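Side-chain contact in peptidyl-prolyl cis-trans isomerase (Hirschia baltica, PDB 5EX2), which probably catalyses the cis-trans isomerisation of peptide bonds preceding proline, as a cyclophilin thought to assist protein folding in the periplasm: residues A[45-50]-A[186-191]. Numbering follows the deposited sequence.
Sequences PNHVAQ and SSWGRM
His-47 reaches out from the first turn of helix 45-57 and lays one face of its imidazole on Ser-186, whose CB sits 3.4 Å from the ring centroid, 20° off the normal, in a CH-pi contact. The serine carbon is offset toward the CE1-NE2 rim, and Ser-186 OG comes to 3.1 Å from His-47 CE1. A water then ties the two side chains together, 2.7 Å from His-47 NE2 and 2.8 Å from Ser-186 OG. The other ring nitrogen, ND1, is hydrogen-bonded to the carboxylate of Glu-95, and the backbone N of that same residue bonds to Ser-186 OG, so Glu-95 is bonded to both partners. Nearer the helix, His-47 CB meets Trp-188 CB at 4.0 Å. This is where helix 45-57 packs on the closed eight-stranded antiparallel barrel of the cyclophilin fold, and strand 187-191 is interrupted by a classic beta bulge, where Trp-188 and Gly-189 together sit opposite Val-156 of strand 155-158. The chi1 of 53° sets Trp-188 CG in the gap flanked by its own N and C, and the indole then packs with Leu-39, Met-158 and Phe-171. Replacing His-47 with an alanine would probably leave Ser-186 CB without its aromatic cover and Glu-95 OE1 without its imidazole mate. One residue along the helix, Val-48 rests CG2 3.8 Å from Trp-188 O, while its side chain also touches Leu-39 of the neighbouring strand 33-39.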
ATOM      1  N   PRO A  45       2.452  10.371   5.799  1.00 12.45           N
ATOM      2  CA  PRO A  45       3.032  11.410   4.942  1.00 15.09           C
ATOM      3  C   PRO A  45       4.559  11.414   4.905  1.00 12.65           C
ATOM      4  O   PRO A  45       5.141  11.568   3.833  1.00 12.61           O
ATOM      5  CB  PRO A  45       2.531  12.717   5.566  1.00 15.70           C
ATOM      6  CG  PRO A  45       1.991  12.365   6.901  1.00 16.22           C
ATOM      7  CD  PRO A  45       1.570  10.933   6.835  1.00 11.40           C
ATOM      8  N   ASN A  46       5.211  11.256   6.052  1.00 13.61           N
ATOM      9  CA  ASN A  46       6.670  11.326   6.061  1.00 14.49           C
ATOM     10  C   ASN A  46       7.293  10.092   5.435  1.00 11.50           C
ATOM     11  O   ASN A  46       8.346  10.164   4.812  1.00 11.18           O
ATOM     12  CB  ASN A  46       7.184  11.529   7.481  1.00 14.96           C
ATOM     13  CG  ASN A  46       6.800  12.877   8.032  1.00 20.13           C
ATOM     14  OD1 ASN A  46       6.830  13.881   7.320  1.00 19.94           O
ATOM     15  ND2 ASN A  46       6.430  12.915   9.303  1.00 22.61           N
ATOM     16  N   HIS A  47       6.656   8.939   5.578  1.00 10.28           N
ATOM     17  CA  HIS A  47       7.169   7.753   4.897  1.00 11.78           C
ATOM     18  C   HIS A  47       7.011   7.860   3.396  1.00  8.71           C
ATOM     19  O   HIS A  47       7.904   7.471   2.655  1.00 11.14           O
ATOM     20  CB  HIS A  47       6.479   6.496   5.413  1.00 10.80           C
ATOM     21  CG  HIS A  47       7.074   5.981   6.684  1.00  9.86           C
ATOM     22  ND1 HIS A  47       6.836   6.576   7.900  1.00 10.49           N
ATOM     23  CD2 HIS A  47       7.933   4.961   6.921  1.00 11.05           C
ATOM     24  CE1 HIS A  47       7.511   5.935   8.843  1.00 11.08           C
ATOM     25  NE2 HIS A  47       8.185   4.952   8.275  1.00 11.96           N
ATOM     26  N   VAL A  48       5.893   8.404   2.939  1.00  9.34           N
ATOM     27  CA  VAL A  48       5.702   8.584   1.504  1.00 12.09           C
ATOM     28  C   VAL A  48       6.766   9.520   0.933  1.00 10.81           C
ATOM     29  O   VAL A  48       7.326   9.253  -0.140  1.00 11.17           O
ATOM     30  CB  VAL A  48       4.276   9.104   1.215  1.00 14.14           C
ATOM     31  CG1 VAL A  48       4.137   9.693  -0.191  1.00 17.53           C
ATOM     32  CG2 VAL A  48       3.283   7.979   1.440  1.00 10.60           C
ATOM     33  N   ALA A  49       7.080  10.594   1.647  1.00 10.66           N
ATOM     34  CA  ALA A  49       8.138  11.490   1.199  1.00 14.00           C
ATOM     35  C   ALA A  49       9.475  10.745   1.183  1.00 11.48           C
ATOM     36  O   ALA A  49      10.287  10.908   0.273  1.00 11.02           O
ATOM     37  CB  ALA A  49       8.223  12.719   2.079  1.00 10.38           C
ATOM     38  N   GLN A  50       9.716   9.933   2.203  1.00  9.92           N
ATOM     39  CA  GLN A  50      10.946   9.142   2.268  1.00 11.55           C
ATOM     40  C   GLN A  50      11.078   8.203   1.083  1.00  8.69           C
ATOM     41  O   GLN A  50      12.144   8.101   0.471  1.00  9.25           O
ATOM     42  CB  GLN A  50      10.984   8.354   3.569  1.00 12.22           C
ATOM     43  CG  GLN A  50      12.224   7.488   3.780  1.00 12.83           C
ATOM     44  CD  GLN A  50      13.413   8.251   4.333  1.00 16.05           C
ATOM     45  OE1 GLN A  50      13.393   9.474   4.450  1.00 16.29           O
ATOM     46  NE2 GLN A  50      14.454   7.514   4.705  1.00 13.63           N
ATOM     47  N   SER A 186       4.929   1.127  10.075  1.00 10.11           N
ATOM     48  CA  SER A 186       4.442   2.226   9.258  1.00  9.71           C
ATOM     49  C   SER A 186       4.039   1.762   7.868  1.00  8.00           C
ATOM     50  O   SER A 186       4.851   1.719   6.962  1.00  8.83           O
ATOM     51  CB  SER A 186       5.512   3.314   9.154  1.00 10.16           C
ATOM     52  OG  SER A 186       5.958   3.739  10.425  1.00 11.35           O
ATOM     53  N   SER A 187       2.779   1.406   7.693  1.00  8.23           N
ATOM     54  CA  SER A 187       2.280   1.089   6.362  1.00  8.27           C
ATOM     55  C   SER A 187       2.113   2.379   5.566  1.00  8.94           C
ATOM     56  O   SER A 187       1.701   3.402   6.097  1.00 11.38           O
ATOM     57  CB  SER A 187       0.971   0.307   6.451  1.00  9.23           C
ATOM     58  OG  SER A 187       0.076   0.953   7.327  1.00 10.40           O
ATOM     59  N   TRP A 188       2.472   2.329   4.292  1.00  7.64           N
ATOM     60  CA  TRP A 188       2.558   3.554   3.499  1.00 11.41           C
ATOM     61  C   TRP A 188       2.114   3.422   2.066  1.00  7.82           C
ATOM     62  O   TRP A 188       2.053   4.422   1.365  1.00 10.29           O
ATOM     63  CB  TRP A 188       3.984   4.091   3.502  1.00 10.26           C
ATOM     64  CG  TRP A 188       5.095   3.131   3.098  1.00  8.69           C
ATOM     65  CD1 TRP A 188       5.932   2.444   3.942  1.00  9.53           C
ATOM     66  CD2 TRP A 188       5.530   2.803   1.764  1.00 10.76           C
ATOM     67  NE1 TRP A 188       6.830   1.706   3.221  1.00 11.10           N
ATOM     68  CE2 TRP A 188       6.606   1.902   1.885  1.00  8.06           C
ATOM     69  CE3 TRP A 188       5.109   3.167   0.483  1.00  9.52           C
ATOM     70  CZ2 TRP A 188       7.280   1.382   0.776  1.00 12.04           C
ATOM     71  CZ3 TRP A 188       5.779   2.628  -0.621  1.00  8.92           C
ATOM     72  CH2 TRP A 188       6.841   1.751  -0.459  1.00 11.91           C
ATOM     73  N   GLY A 189       1.792   2.218   1.627  1.00  7.22           N
ATOM     74  CA  GLY A 189       1.356   2.036   0.260  1.00  9.05           C
ATOM     75  C   GLY A 189       0.645   0.725   0.054  1.00  7.68           C
ATOM     76  O   GLY A 189       0.454  -0.046   0.986  1.00  7.49           O
ATOM     77  N   ARG A 190       0.236   0.500  -1.184  1.00  6.87           N
ATOM     78  CA  ARG A 190      -0.496  -0.684  -1.549  1.00  6.62           C
ATOM     79  C   ARG A 190      -0.143  -1.116  -2.961  1.00  5.96           C
ATOM     80  O   ARG A 190      -0.028  -0.274  -3.829  1.00  8.15           O
ATOM     81  CB  ARG A 190      -1.994  -0.405  -1.431  1.00  8.67           C
ATOM     82  CG  ARG A 190      -2.821  -1.592  -1.673  1.00  7.74           C
ATOM     83  CD  ARG A 190      -4.269  -1.260  -1.500  1.00  7.82           C
ATOM     84  NE  ARG A 190      -4.852  -0.485  -2.588  1.00  9.72           N
ATOM     85  CZ  ARG A 190      -5.293  -1.013  -3.720  1.00  8.84           C
ATOM     86  NH1 ARG A 190      -5.154  -2.313  -3.950  1.00 11.34           N
ATOM     87  NH2 ARG A 190      -5.882  -0.244  -4.620  1.00  9.72           N
ATOM     88  N   MET A 191      -0.011  -2.423  -3.174  1.00  6.57           N
ATOM     89  CA  MET A 191       0.287  -2.974  -4.502  1.00  7.74           C
ATOM     90  C   MET A 191      -0.975  -3.037  -5.332  1.00  7.59           C
ATOM     91  O   MET A 191      -1.817  -3.910  -5.132  1.00 10.35           O
ATOM     92  CB  MET A 191       0.905  -4.371  -4.370  1.00  8.23           C
ATOM     93  CG  MET A 191       2.237  -4.360  -3.626  1.00  7.45           C
ATOM     94  SD  MET A 191       3.012  -5.968  -3.474  1.00 10.94           S
ATOM     95  CE  MET A 191       2.365  -6.535  -1.918  1.00 14.26           C
TER
HETATM   96  O   HOH W   1       8.705   3.208  10.252  1.00 12.56           O